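PDB 1AGQ: glial cell-derived neurotrophic factor, which probably acts as a secreted growth factor of the cystine-knot superfamily that supports neurons by binding cell-surface receptors as a dimer. Local coordinates for residues K38-A46 with H127-I135. Sequence-based numbering, arbitrary orientation.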
loop_
_atom_site.group_PDB
_atom_site.type_symbol
_atom_site.label_atom_id
_atom_site.label_comp_id
_atom_site.label_asym_id
_atom_site.label_seq_id
_atom_site.Cartn_x
_atom_site.Cartn_y
_atom_site.Cartn_z
ATOM N N LYS B 38 -8.009 6.339 -0.075
ATOM C CA LYS B 38 -6.741 5.611 -0.076
ATOM C C LYS B 38 -6.301 5.336 1.359
ATOM O O LYS B 38 -5.958 6.254 2.102
ATOM C CB LYS B 38 -5.654 6.414 -0.820
ATOM N N ASN B 39 -6.328 4.068 1.747
ATOM C CA ASN B 39 -5.928 3.670 3.091
ATOM C C ASN B 39 -4.662 2.839 2.937
ATOM O O ASN B 39 -4.715 1.605 2.898
ATOM C CB ASN B 39 -7.035 2.840 3.743
ATOM C CG ASN B 39 -8.184 3.696 4.237
ATOM O OD1 ASN B 39 -8.098 4.326 5.292
ATOM N ND2 ASN B 39 -9.266 3.722 3.476
ATOM N N ARG B 40 -3.533 3.535 2.833
ATOM C CA ARG B 40 -2.227 2.901 2.642
ATOM C C ARG B 40 -1.740 2.074 3.821
ATOM O O ARG B 40 -0.787 1.289 3.694
ATOM C CB ARG B 40 -1.189 3.975 2.307
ATOM C CG ARG B 40 -1.646 4.951 1.243
ATOM C CD ARG B 40 -1.020 4.643 -0.100
ATOM N NE ARG B 40 0.434 4.780 -0.062
ATOM C CZ ARG B 40 1.268 4.133 -0.873
ATOM N NH1 ARG B 40 0.788 3.298 -1.791
ATOM N NH2 ARG B 40 2.578 4.318 -0.765
ATOM N N GLY B 41 -2.380 2.259 4.967
ATOM C CA GLY B 41 -2.019 1.512 6.162
ATOM C C GLY B 41 -2.557 0.085 6.182
ATOM O O GLY B 41 -2.172 -0.709 7.044
ATOM N N CYS B 42 -3.459 -0.232 5.250
ATOM C CA CYS B 42 -4.044 -1.568 5.125
ATOM C C CYS B 42 -3.045 -2.348 4.277
ATOM O O CYS B 42 -3.014 -2.207 3.047
ATOM C CB CYS B 42 -5.405 -1.478 4.419
ATOM S SG CYS B 42 -6.234 -3.077 4.118
ATOM N N VAL B 43 -2.223 -3.165 4.929
ATOM C CA VAL B 43 -1.173 -3.883 4.217
ATOM C C VAL B 43 -1.175 -5.398 4.360
ATOM O O VAL B 43 -1.741 -5.949 5.295
ATOM C CB VAL B 43 0.224 -3.366 4.627
ATOM C CG1 VAL B 43 0.210 -1.845 4.753
ATOM C CG2 VAL B 43 0.641 -3.962 5.929
ATOM N N LEU B 44 -0.522 -6.036 3.400
ATOM C CA LEU B 44 -0.408 -7.479 3.338
ATOM C C LEU B 44 0.857 -7.854 4.093
ATOM O O LEU B 44 1.896 -7.215 3.928
ATOM C CB LEU B 44 -0.301 -7.888 1.875
ATOM C CG LEU B 44 -0.358 -9.357 1.462
ATOM C CD1 LEU B 44 -1.717 -9.928 1.742
ATOM C CD2 LEU B 44 -0.045 -9.464 -0.008
ATOM N N THR B 45 0.757 -8.859 4.954
ATOM C CA THR B 45 1.908 -9.299 5.737
ATOM C C THR B 45 2.062 -10.794 5.500
ATOM O O THR B 45 1.069 -11.531 5.540
ATOM C CB THR B 45 1.696 -9.058 7.236
ATOM O OG1 THR B 45 1.581 -7.656 7.479
ATOM C CG2 THR B 45 2.908 -9.571 8.043
ATOM N N ALA B 46 3.295 -11.236 5.247
ATOM C CA ALA B 46 3.557 -12.653 4.993
ATOM C C ALA B 46 4.315 -13.342 6.139
ATOM O O ALA B 46 5.170 -12.747 6.812
ATOM C CB ALA B 46 4.343 -12.794 3.697
ATOM N N HIS B 127 -7.787 -19.357 2.075
ATOM C CA HIS B 127 -7.023 -19.549 3.303
ATOM C C HIS B 127 -5.899 -18.539 3.516
ATOM O O HIS B 127 -5.353 -18.424 4.608
ATOM C CB HIS B 127 -6.413 -20.953 3.281
ATOM C CG HIS B 127 -5.391 -21.146 2.195
ATOM N ND1 HIS B 127 -5.703 -21.094 0.854
ATOM C CD2 HIS B 127 -4.059 -21.378 2.263
ATOM C CE1 HIS B 127 -4.608 -21.287 0.142
ATOM N NE2 HIS B 127 -3.593 -21.460 0.975
ATOM N N SER B 128 -5.561 -17.814 2.460
ATOM C CA SER B 128 -4.481 -16.855 2.518
ATOM C C SER B 128 -4.799 -15.645 1.642
ATOM O O SER B 128 -5.358 -15.783 0.550
ATOM C CB SER B 128 -3.189 -17.517 2.039
ATOM O OG SER B 128 -2.063 -16.721 2.351
ATOM N N ALA B 129 -4.417 -14.465 2.117
ATOM C CA ALA B 129 -4.680 -13.249 1.353
ATOM C C ALA B 129 -3.716 -13.068 0.182
ATOM O O ALA B 129 -2.528 -13.396 0.271
ATOM C CB ALA B 129 -4.600 -12.033 2.270
ATOM N N LYS B 130 -4.248 -12.537 -0.914
ATOM C CA LYS B 130 -3.461 -12.234 -2.095
ATOM C C LYS B 130 -3.402 -10.700 -2.217
ATOM O O LYS B 130 -2.376 -10.126 -2.586
ATOM C CB LYS B 130 -4.145 -12.826 -3.329
ATOM C CG LYS B 130 -3.439 -12.556 -4.632
ATOM C CD LYS B 130 -4.002 -13.495 -5.697
ATOM C CE LYS B 130 -3.475 -13.161 -7.079
ATOM N NZ LYS B 130 -4.271 -13.844 -8.138
ATOM N N ARG B 131 -4.523 -10.049 -1.900
ATOM C CA ARG B 131 -4.645 -8.583 -1.978
ATOM C C ARG B 131 -5.464 -8.130 -0.787
ATOM O O ARG B 131 -6.413 -8.808 -0.413
ATOM C CB ARG B 131 -5.407 -8.179 -3.239
ATOM C CG ARG B 131 -4.583 -7.958 -4.482
ATOM C CD ARG B 131 -5.402 -7.177 -5.515
ATOM N NE ARG B 131 -6.663 -7.839 -5.864
ATOM C CZ ARG B 131 -7.856 -7.243 -5.853
ATOM N NH1 ARG B 131 -7.963 -5.966 -5.513
ATOM N NH2 ARG B 131 -8.948 -7.925 -6.182
ATOM N N CYS B 132 -5.114 -6.976 -0.224
ATOM C CA CYS B 132 -5.799 -6.407 0.941
ATOM C C CYS B 132 -6.591 -5.163 0.564
ATOM O O CYS B 132 -6.203 -4.437 -0.349
ATOM C CB CYS B 132 -4.778 -6.023 2.001
ATOM S SG CYS B 132 -3.891 -7.473 2.620
ATOM N N GLY B 133 -7.694 -4.916 1.263
ATOM C CA GLY B 133 -8.489 -3.732 0.962
ATOM C C GLY B 133 -9.423 -3.392 2.101
ATOM O O GLY B 133 -9.740 -4.240 2.940
ATOM N N CYS B 134 -9.829 -2.131 2.176
ATOM C CA CYS B 134 -10.763 -1.711 3.207
ATOM C C CYS B 134 -12.147 -2.044 2.678
ATOM O O CYS B 134 -12.556 -1.541 1.634
ATOM C CB CYS B 134 -10.603 -0.212 3.472
ATOM S SG CYS B 134 -9.036 0.127 4.340
ATOM N N ILE B 135 -12.860 -2.920 3.378
ATOM C CA ILE B 135 -14.189 -3.326 2.935
ATOM C C ILE B 135 -15.224 -3.295 4.053
ATOM O O ILE B 135 -14.817 -3.221 5.231
ATOM C CB ILE B 135 -14.175 -4.754 2.316
ATOM C CG1 ILE B 135 -13.714 -5.780 3.350
ATOM C CG2 ILE B 135 -13.271 -4.780 1.094
ATOM C CD1 ILE B 135 -13.711 -7.219 2.842
ATOM O OXT ILE B 135 -16.431 -3.350 3.716
#
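Cys42, Cys132 and Cys134 meet here in the cystine knot, the core motif of this TGF-beta-like fold. Residues 38-46 supply the start of strand 43-50, and residues 127-135 supply the C-terminal strand. The three cysteines are not bonded to one another. Cys69-Cys132 and Cys73-Cys134, with the backbone between them, form a ring, and Cys42-Cys103 passes through it, as in cystine-knot growth factors. Cys42 therefore lies against both strand cysteines.

Sulfur packing forms one half of the contact. Cys42 SG lies anti to its own backbone N (chi1 177°), which carries it across to the C-terminal strand. There Cys42 SG sits 3.7 Å from Gly133 N. Cys42 SG is also 3.9 Å from Cys132 CB. Gly133 has no side chain, and Cys42 SG rests on its backbone. Cys134 SG packs against Asn39 CB at 3.4 Å and against Cys42 CB at 4.0 Å. The amide of Asn39 is held elsewhere, with ND2 hydrogen-bonded to Glu77 OE2 and Ala75 O. A type I turn from Asn39 to Cys42, with a bond from Cys42 N to Asn39 O, brings both residues to the same sulfur.

Apolar packing continues along the strand at Leu44. A chi1 of -172° sends its branch toward the C-terminal strand, where the two methyls meet different partners. Leu44 CD1 reaches Cys132 SG at 3.4 Å and Ala129 CB beside it. With an alanine here, both methyls are gone, and a gap would probably open between Ala129 CB and Cys132 SG, with Lys130 O losing its cover. Val43 points the other way and packs on Leu44 of a second subunit. Lys130 and Arg131 form a classic beta bulge opposite Ala107, and there Leu44 CD2 comes within 3.5 Å of Lys130 O, a van der Waals contact with a backbone carbonyl.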